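Local coordinates for probable spore coat polysaccharide biosynthesis protein E (Chromobacterium violaceum ATCC 12472, PDB 3G8R), which probably acts as an N-acylneuraminate-9-phosphate synthase, this chain holding its NeuB-type TIM barrel and the SAF domain that follows, at residues Glu292-Phe301 against Glu314-Thr322; Pro304-Ala312 against Ala331-Glu339. All coordinates share one frame; numbering follows the deposited sequence.

Contact 1 of 2, residues Glu292-Phe301 against Glu314-Thr322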
loop_
_atom_site.group_PDB
_atom_site.type_symbol
_atom_site.label_atom_id
_atom_site.label_comp_id
_atom_site.label_asym_id
_atom_site.label_seq_id
_atom_site.Cartn_x
_atom_site.Cartn_y
_atom_site.Cartn_z
ATOM N N GLU A 292 -11.931 -27.431 -45.940
ATOM C CA GLU A 292 -13.018 -26.498 -45.634
ATOM C C GLU A 292 -12.523 -25.470 -44.642
ATOM O O GLU A 292 -11.809 -25.803 -43.688
ATOM C CB GLU A 292 -14.235 -27.191 -45.026
ATOM C CG GLU A 292 -15.258 -27.711 -46.028
ATOM C CD GLU A 292 -16.695 -27.708 -45.475
ATOM O OE1 GLU A 292 -17.301 -28.813 -45.414
ATOM O OE2 GLU A 292 -17.218 -26.617 -45.110
ATOM N N ALA A 293 -12.898 -24.217 -44.868
ATOM C CA ALA A 293 -12.599 -23.170 -43.895
ATOM C C ALA A 293 -13.624 -23.196 -42.765
ATOM O O ALA A 293 -14.796 -23.517 -42.970
ATOM C CB ALA A 293 -12.557 -21.781 -44.552
ATOM N N LEU A 294 -13.158 -22.850 -41.576
ATOM C CA LEU A 294 -13.976 -22.852 -40.396
ATOM C C LEU A 294 -14.702 -21.536 -40.272
ATOM O O LEU A 294 -14.061 -20.504 -40.250
ATOM C CB LEU A 294 -13.062 -23.029 -39.206
ATOM C CG LEU A 294 -13.143 -24.330 -38.409
ATOM C CD1 LEU A 294 -13.311 -25.583 -39.231
ATOM C CD2 LEU A 294 -11.912 -24.416 -37.549
ATOM N N THR A 295 -16.028 -21.547 -40.189
ATOM C CA THR A 295 -16.768 -20.272 -40.107
ATOM C C THR A 295 -17.791 -20.185 -38.945
ATOM O O THR A 295 -17.957 -21.125 -38.154
ATOM C CB THR A 295 -17.428 -19.915 -41.462
ATOM O OG1 THR A 295 -18.416 -20.902 -41.785
ATOM C CG2 THR A 295 -16.400 -19.880 -42.594
ATOM N N ALA A 296 -18.467 -19.047 -38.841
ATOM C CA ALA A 296 -19.526 -18.859 -37.831
ATOM C C ALA A 296 -20.663 -19.897 -37.938
ATOM O O ALA A 296 -21.251 -20.289 -36.925
ATOM C CB ALA A 296 -20.080 -17.417 -37.866
ATOM N N ASP A 297 -20.974 -20.317 -39.160
ATOM C CA ASP A 297 -21.816 -21.481 -39.379
ATOM C C ASP A 297 -20.772 -22.571 -39.417
ATOM O O ASP A 297 -19.657 -22.298 -39.817
ATOM C CB ASP A 297 -22.528 -21.388 -40.717
ATOM C CG ASP A 297 -22.758 -19.939 -41.170
ATOM O OD1 ASP A 297 -23.673 -19.255 -40.641
ATOM O OD2 ASP A 297 -22.017 -19.484 -42.067
ATOM N N ASN A 298 -21.085 -23.770 -38.966
ATOM C CA ASN A 298 -20.074 -24.852 -38.836
ATOM C C ASN A 298 -19.298 -24.998 -37.508
ATOM O O ASN A 298 -18.970 -26.135 -37.149
ATOM C CB ASN A 298 -19.200 -25.072 -40.113
ATOM C CG ASN A 298 -17.842 -24.401 -40.060
ATOM O OD1 ASN A 298 -17.532 -23.679 -39.126
ATOM N ND2 ASN A 298 -17.027 -24.626 -41.095
ATOM N N VAL A 299 -19.020 -23.896 -36.790
ATOM C CA VAL A 299 -18.552 -23.990 -35.393
ATOM C C VAL A 299 -19.463 -23.295 -34.386
ATOM O O VAL A 299 -20.183 -22.369 -34.725
ATOM C CB VAL A 299 -17.203 -23.327 -35.147
ATOM C CG1 VAL A 299 -16.164 -23.785 -36.120
ATOM C CG2 VAL A 299 -17.372 -21.811 -35.183
ATOM N N SER A 300 -19.360 -23.721 -33.132
ATOM C CA SER A 300 -19.995 -23.072 -32.007
ATOM C C SER A 300 -19.080 -23.144 -30.773
ATOM O O SER A 300 -18.127 -23.908 -30.723
ATOM C CB SER A 300 -21.349 -23.733 -31.717
ATOM O OG SER A 300 -21.202 -25.017 -31.112
ATOM N N PHE A 301 -19.381 -22.348 -29.768
ATOM C CA PHE A 301 -18.543 -22.331 -28.593
ATOM C C PHE A 301 -19.299 -22.905 -27.431
ATOM O O PHE A 301 -20.480 -22.651 -27.277
ATOM C CB PHE A 301 -18.090 -20.908 -28.281
ATOM C CG PHE A 301 -17.576 -20.191 -29.464
ATOM C CD1 PHE A 301 -16.445 -20.648 -30.135
ATOM C CD2 PHE A 301 -18.243 -19.106 -29.961
ATOM C CE1 PHE A 301 -15.974 -19.999 -31.254
ATOM C CE2 PHE A 301 -17.792 -18.471 -31.080
ATOM C CZ PHE A 301 -16.648 -18.907 -31.721
ATOM N N GLU A 314 -9.149 -18.216 -28.958
ATOM C CA GLU A 314 -8.260 -18.274 -30.112
ATOM C C GLU A 314 -9.032 -18.050 -31.413
ATOM O O GLU A 314 -8.448 -18.087 -32.499
ATOM C CB GLU A 314 -7.512 -19.604 -30.155
ATOM C CG GLU A 314 -6.817 -19.964 -28.855
ATOM C CD GLU A 314 -6.445 -21.450 -28.777
ATOM O OE1 GLU A 314 -5.386 -21.801 -29.351
ATOM O OE2 GLU A 314 -7.192 -22.266 -28.157
ATOM N N TRP A 315 -10.337 -17.810 -31.287
ATOM C CA TRP A 315 -11.215 -17.638 -32.439
ATOM C C TRP A 315 -11.108 -16.220 -32.898
ATOM O O TRP A 315 -10.589 -15.413 -32.156
ATOM C CB TRP A 315 -12.657 -17.962 -32.089
ATOM C CG TRP A 315 -13.524 -18.039 -33.294
ATOM C CD1 TRP A 315 -14.536 -17.181 -33.632
ATOM C CD2 TRP A 315 -13.451 -19.002 -34.341
ATOM N NE1 TRP A 315 -15.107 -17.554 -34.821
ATOM C CE2 TRP A 315 -14.465 -18.675 -35.278
ATOM C CE3 TRP A 315 -12.626 -20.120 -34.587
ATOM C CZ2 TRP A 315 -14.678 -19.418 -36.436
ATOM C CZ3 TRP A 315 -12.826 -20.852 -35.739
ATOM C CH2 TRP A 315 -13.855 -20.505 -36.647
ATOM N N SER A 316 -11.572 -15.908 -34.109
ATOM C CA SER A 316 -11.323 -14.595 -34.664
ATOM C C SER A 316 -12.415 -13.891 -35.470
ATOM O O SER A 316 -12.335 -12.678 -35.647
ATOM C CB SER A 316 -10.013 -14.598 -35.447
ATOM O OG SER A 316 -10.077 -13.764 -36.602
ATOM N N LYS A 317 -13.428 -14.577 -35.976
ATOM C CA LYS A 317 -14.501 -13.835 -36.720
ATOM C C LYS A 317 -14.176 -13.542 -38.172
ATOM O O LYS A 317 -15.082 -13.545 -39.018
ATOM C CB LYS A 317 -14.918 -12.546 -36.004
ATOM C CG LYS A 317 -15.285 -11.376 -36.883
ATOM C CD LYS A 317 -15.244 -10.121 -36.035
ATOM C CE LYS A 317 -14.978 -8.903 -36.839
ATOM N NZ LYS A 317 -14.716 -7.824 -35.873
ATOM N N TYR A 318 -12.894 -13.275 -38.445
ATOM C CA TYR A 318 -12.322 -13.443 -39.791
ATOM C C TYR A 318 -11.857 -14.898 -40.006
ATOM O O TYR A 318 -11.696 -15.664 -39.051
ATOM C CB TYR A 318 -11.184 -12.444 -40.068
ATOM C CG TYR A 318 -11.543 -10.992 -39.813
ATOM C CD1 TYR A 318 -12.432 -10.290 -40.647
ATOM C CD2 TYR A 318 -10.987 -10.313 -38.733
ATOM C CE1 TYR A 318 -12.759 -8.956 -40.383
ATOM C CE2 TYR A 318 -11.301 -8.977 -38.467
ATOM C CZ TYR A 318 -12.187 -8.306 -39.283
ATOM O OH TYR A 318 -12.476 -6.989 -38.976
ATOM N N VAL A 319 -11.645 -15.275 -41.261
ATOM C CA VAL A 319 -11.275 -16.651 -41.602
ATOM C C VAL A 319 -9.788 -16.925 -41.344
ATOM O O VAL A 319 -8.934 -16.431 -42.087
ATOM C CB VAL A 319 -11.615 -16.955 -43.070
ATOM C CG1 VAL A 319 -11.156 -18.340 -43.446
ATOM C CG2 VAL A 319 -13.093 -16.812 -43.302
ATOM N N ARG A 320 -9.487 -17.709 -40.307
ATOM C CA ARG A 320 -8.102 -17.990 -39.929
ATOM C C ARG A 320 -7.641 -19.420 -40.183
ATOM O O ARG A 320 -6.456 -19.641 -40.420
ATOM C CB ARG A 320 -7.866 -17.647 -38.474
ATOM C CG ARG A 320 -8.297 -16.252 -38.070
ATOM C CD ARG A 320 -7.233 -15.209 -38.363
ATOM N NE ARG A 320 -7.433 -14.619 -39.681
ATOM C CZ ARG A 320 -7.620 -13.318 -39.922
ATOM N NH1 ARG A 320 -7.620 -12.427 -38.920
ATOM N NH2 ARG A 320 -7.794 -12.910 -41.189
ATOM N N TYR A 321 -8.562 -20.387 -40.135
ATOM C CA TYR A 321 -8.192 -21.800 -40.237
ATOM C C TYR A 321 -9.000 -22.617 -41.221
ATOM O O TYR A 321 -10.220 -22.467 -41.344
ATOM C CB TYR A 321 -8.292 -22.505 -38.884
ATOM C CG TYR A 321 -7.718 -21.759 -37.691
ATOM C CD1 TYR A 321 -6.388 -21.942 -37.279
ATOM C CD2 TYR A 321 -8.532 -20.900 -36.942
ATOM C CE1 TYR A 321 -5.877 -21.256 -36.154
ATOM C CE2 TYR A 321 -8.041 -20.218 -35.826
ATOM C CZ TYR A 321 -6.724 -20.391 -35.434
ATOM O OH TYR A 321 -6.294 -19.678 -34.320
ATOM N N THR A 322 -8.297 -23.515 -41.907
ATOM C CA THR A 322 -8.929 -24.581 -42.670
ATOM C C THR A 322 -8.637 -25.898 -41.981
ATOM O O THR A 322 -7.601 -26.047 -41.331
ATOM C CB THR A 322 -8.383 -24.663 -44.098
ATOM O OG1 THR A 322 -6.948 -24.627 -44.054
ATOM C CG2 THR A 322 -8.916 -23.511 -44.953
#
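Phe301 brings its CE1-CZ edge onto one face of the Trp315 indole in a T-shaped stack, CZ 3.3 Å from Trp315 CD1 and the planes at 65°. Val299 covers the six-membered ring from the same side: its CG2, 3.8 Å from Trp315 CZ2, makes an off-centre CH-pi contact. Leu294 comes in at the far rim, its CB 3.7 Å from Trp315 CH2. The indole gets there because CG stands anti to the backbone N (chi1 -169°), which carries the ring toward Leu294, Val299 and Phe301.

The backbones meet beyond Leu294, whose N donates to Tyr321 O (3.0 Å, 167° at the hydrogen). Next to this bond Ala293 and Thr322 form a single antiparallel bridge, a non-hydrogen-bonded pair, and Ala293 CB touches Val319 CG1 at 3.9 Å.

Further out, the turn carrying Leu294 is tied from within: Asn298 OD1 takes the N-H of Thr295 at 2.8 Å, from above its carbonyl plane, while Thr295 OG1 donates to Asp297 O at 2.7 Å. On the other segment Tyr321 OH reaches back to Glu314 O, closing the loop that bears Trp315.

Pro126 of the second subunit packs on both Phe301 and Trp315, and Lys317 forms a salt bridge to Glu129 of that subunit. This is an aromatic patch of a SAF domain, the antifreeze-like fold, set against the partner's TIM barrel as in dimeric sialic acid synthases.

Contact 2 of 2, residues Pro304-Ala312 against Ala331-Glu339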
loop_
_atom_site.group_PDB
_atom_site.type_symbol
_atom_site.label_atom_id
_atom_site.label_comp_id
_atom_site.label_asym_id
_atom_site.label_seq_id
_atom_site.Cartn_x
_atom_site.Cartn_y
_atom_site.Cartn_z
ATOM N N PRO A 304 -16.812 -27.695 -21.389
ATOM C CA PRO A 304 -15.412 -27.302 -21.227
ATOM C C PRO A 304 -14.556 -27.911 -22.328
ATOM O O PRO A 304 -15.011 -28.811 -23.011
ATOM C CB PRO A 304 -15.058 -27.910 -19.901
ATOM C CG PRO A 304 -15.801 -29.143 -19.893
ATOM C CD PRO A 304 -17.088 -28.912 -20.619
ATOM N N PRO A 305 -13.329 -27.409 -22.522
ATOM C CA PRO A 305 -12.540 -28.009 -23.592
ATOM C C PRO A 305 -11.786 -29.260 -23.126
ATOM O O PRO A 305 -11.601 -29.474 -21.948
ATOM C CB PRO A 305 -11.546 -26.894 -23.956
ATOM C CG PRO A 305 -11.540 -25.970 -22.772
ATOM C CD PRO A 305 -12.595 -26.352 -21.806
ATOM N N VAL A 306 -11.389 -30.086 -24.069
ATOM C CA VAL A 306 -10.405 -31.110 -23.810
ATOM C C VAL A 306 -9.076 -30.608 -24.391
ATOM O O VAL A 306 -9.048 -29.712 -25.238
ATOM C CB VAL A 306 -10.802 -32.445 -24.465
ATOM C CG1 VAL A 306 -12.037 -33.029 -23.813
ATOM C CG2 VAL A 306 -11.034 -32.266 -25.970
ATOM N N GLU A 307 -7.977 -31.177 -23.927
ATOM C CA GLU A 307 -6.684 -30.914 -24.497
ATOM C C GLU A 307 -6.751 -31.433 -25.914
ATOM O O GLU A 307 -7.477 -32.415 -26.148
ATOM C CB GLU A 307 -5.711 -31.799 -23.738
ATOM C CG GLU A 307 -4.390 -31.151 -23.307
ATOM C CD GLU A 307 -3.468 -32.122 -22.517
ATOM O OE1 GLU A 307 -3.717 -33.360 -22.519
ATOM O OE2 GLU A 307 -2.493 -31.635 -21.897
ATOM N N GLY A 308 -6.109 -30.814 -26.906
ATOM C CA GLY A 308 -5.834 -29.406 -27.032
ATOM C C GLY A 308 -6.859 -29.052 -28.100
ATOM O O GLY A 308 -6.579 -28.952 -29.302
ATOM N N GLN A 309 -8.098 -28.963 -27.640
ATOM C CA GLN A 309 -9.178 -28.464 -28.433
ATOM C C GLN A 309 -8.902 -27.004 -28.605
ATOM O O GLN A 309 -8.317 -26.366 -27.722
ATOM C CB GLN A 309 -10.462 -28.630 -27.661
ATOM C CG GLN A 309 -11.664 -28.056 -28.340
ATOM C CD GLN A 309 -12.919 -28.493 -27.657
ATOM O OE1 GLN A 309 -12.875 -29.097 -26.578
ATOM N NE2 GLN A 309 -14.053 -28.196 -28.276
ATOM N N LEU A 310 -9.287 -26.482 -29.760
ATOM C CA LEU A 310 -9.162 -25.078 -30.007
ATOM C C LEU A 310 -10.224 -24.450 -29.104
ATOM O O LEU A 310 -11.327 -24.991 -28.966
ATOM C CB LEU A 310 -9.431 -24.796 -31.484
ATOM C CG LEU A 310 -9.492 -23.315 -31.864
ATOM C CD1 LEU A 310 -8.126 -22.848 -32.203
ATOM C CD2 LEU A 310 -10.433 -23.035 -33.007
ATOM N N THR A 311 -9.861 -23.346 -28.455
ATOM C CA THR A 311 -10.752 -22.604 -27.557
ATOM C C THR A 311 -11.156 -21.282 -28.174
ATOM O O THR A 311 -10.519 -20.799 -29.100
ATOM C CB THR A 311 -10.078 -22.297 -26.219
ATOM O OG1 THR A 311 -9.222 -21.168 -26.369
ATOM C CG2 THR A 311 -9.247 -23.455 -25.776
ATOM N N ALA A 312 -12.201 -20.689 -27.618
ATOM C CA ALA A 312 -12.798 -19.469 -28.123
ATOM C C ALA A 312 -11.815 -18.341 -27.980
ATOM O O ALA A 312 -11.778 -17.417 -28.806
ATOM C CB ALA A 312 -14.052 -19.164 -27.353
ATOM N N ALA A 331 -18.163 -32.481 -33.005
ATOM C CA ALA A 331 -16.878 -32.844 -32.460
ATOM C C ALA A 331 -16.017 -31.650 -32.083
ATOM O O ALA A 331 -16.127 -30.567 -32.658
ATOM C CB ALA A 331 -16.134 -33.747 -33.420
ATOM N N PRO A 332 -15.142 -31.853 -31.110
ATOM C CA PRO A 332 -14.265 -30.776 -30.694
ATOM C C PRO A 332 -13.282 -30.520 -31.794
ATOM O O PRO A 332 -12.725 -31.462 -32.333
ATOM C CB PRO A 332 -13.556 -31.344 -29.460
ATOM C CG PRO A 332 -13.783 -32.828 -29.522
ATOM C CD PRO A 332 -15.033 -33.054 -30.265
ATOM N N VAL A 333 -13.084 -29.258 -32.136
ATOM C CA VAL A 333 -12.110 -28.904 -33.126
ATOM C C VAL A 333 -10.769 -28.923 -32.434
ATOM O O VAL A 333 -10.433 -28.009 -31.710
ATOM C CB VAL A 333 -12.322 -27.502 -33.632
ATOM C CG1 VAL A 333 -11.140 -27.085 -34.492
ATOM C CG2 VAL A 333 -13.612 -27.383 -34.393
HETATM N N MSE A 334 -10.002 -29.975 -32.663
HETATM C CA MSE A 334 -8.630 -30.065 -32.203
HETATM C C MSE A 334 -7.719 -29.160 -33.023
HETATM O O MSE A 334 -7.826 -29.107 -34.246
HETATM C CB MSE A 334 -8.188 -31.511 -32.331
HETATM C CG MSE A 334 -9.198 -32.483 -31.713
HETATM SE SE MSE A 334 -9.438 -32.168 -29.975
HETATM C CE MSE A 334 -7.761 -32.022 -29.479
ATOM N N ALA A 335 -6.828 -28.447 -32.334
ATOM C CA ALA A 335 -5.988 -27.421 -32.952
ATOM C C ALA A 335 -4.850 -28.020 -33.764
ATOM O O ALA A 335 -4.324 -27.390 -34.681
ATOM C CB ALA A 335 -5.445 -26.485 -31.901
ATOM N N ALA A 336 -4.466 -29.246 -33.436
ATOM C CA ALA A 336 -3.452 -29.929 -34.239
ATOM C C ALA A 336 -3.988 -30.300 -35.635
ATOM O O ALA A 336 -3.221 -30.711 -36.511
ATOM C CB ALA A 336 -2.923 -31.158 -33.509
ATOM N N ASP A 337 -5.293 -30.136 -35.849
ATOM C CA ASP A 337 -5.913 -30.525 -37.116
ATOM C C ASP A 337 -6.176 -29.345 -38.044
ATOM O O ASP A 337 -7.020 -29.432 -38.944
ATOM C CB ASP A 337 -7.227 -31.268 -36.857
ATOM C CG ASP A 337 -7.024 -32.620 -36.165
ATOM O OD1 ASP A 337 -5.865 -32.991 -35.834
ATOM O OD2 ASP A 337 -8.049 -33.316 -35.954
ATOM N N LEU A 338 -5.487 -28.232 -37.839
ATOM C CA LEU A 338 -5.827 -27.081 -38.642
ATOM C C LEU A 338 -4.623 -26.401 -39.230
ATOM O O LEU A 338 -3.614 -26.171 -38.548
ATOM C CB LEU A 338 -6.654 -26.071 -37.853
ATOM C CG LEU A 338 -7.782 -26.545 -36.934
ATOM C CD1 LEU A 338 -8.037 -25.435 -35.949
ATOM C CD2 LEU A 338 -9.041 -26.911 -37.663
ATOM N N GLU A 339 -4.751 -26.080 -40.513
ATOM C CA GLU A 339 -3.764 -25.290 -41.222
ATOM C C GLU A 339 -4.230 -23.829 -41.307
ATOM O O GLU A 339 -5.386 -23.545 -41.630
ATOM C CB GLU A 339 -3.462 -25.891 -42.605
ATOM C CG GLU A 339 -2.048 -25.593 -43.092
ATOM C CD GLU A 339 -1.485 -26.652 -44.029
ATOM O OE1 GLU A 339 -0.451 -26.372 -44.677
ATOM O OE2 GLU A 339 -2.060 -27.764 -44.127
#
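Pro332 lies across the side-chain amide of Gln309 at about a right angle, its CB 3.4 Å from Gln309 CD, just ahead of the single antiparallel bridge between Gln309 and Met334 that pins two loops of the SAF domain together. The amide is fixed at both ends. Gln309 OE1 accepts the N-H of Val306 in its carbonyl plane (3.1 Å), and NE2 donates to the backbone oxygen of Val282 on strand 281-284. An extended chain, with CG anti to the backbone N (chi1 176°), carries the amide that far.

At Val333 the main chain takes over: its O receives the N-H of Leu310 at 2.7 Å, and its CG1 packs against Leu310 CB. Met334, a selenomethionine in this crystal, starts off away from the other segment, but bends at chi2 and chi3 until its CE is 3.3 Å from Gly308 N. That methyl lies against the turn of residues 306-309, where the Glu307-Gly308 peptide is cis and Gln309 N bonds back to Val306 O. Met334 SE sits 4.3 Å from Val306 CG2. Arg276, on helix 269-276, braces the turn by donating NH1 to the carbonyls of Val306 and Gln309, while Phe58 of the second subunit packs on Val306.

Ala335 completes the bridge: its N-H points almost straight at Gly308 O, 3.1 Å away and 178° at the hydrogen. From here the chain turns through a short 3-10 segment, with Asp337 N bonded to Met334 O at 3.2 Å. Leu338 then faces back inward, and its CD1 comes to 4.5 Å from Leu310 CD2.

From the N-terminal side the four segments run 292-301, 304-312, 314-322, 331-339. Contact 1 closes the loop from Phe301 to Glu314, and contact 2 closes the one from Ala312 to Ala331; contact 2 begins inside the span of contact 1 and ends beyond it, so the two cross. Their centres lie 12 Å apart. They join at strands 321-323 and 338-340, antiparallel neighbours, where Thr322 N probably donates to Glu339 O (2.9 Å). Leu294 CD2 and Leu338 CD2 pack at 3.8 Å, and Phe301 meets Ala312. Together they tie this strand pair to strand 299-302 and the loop after it, in a domain that touches the second subunit through both contacts.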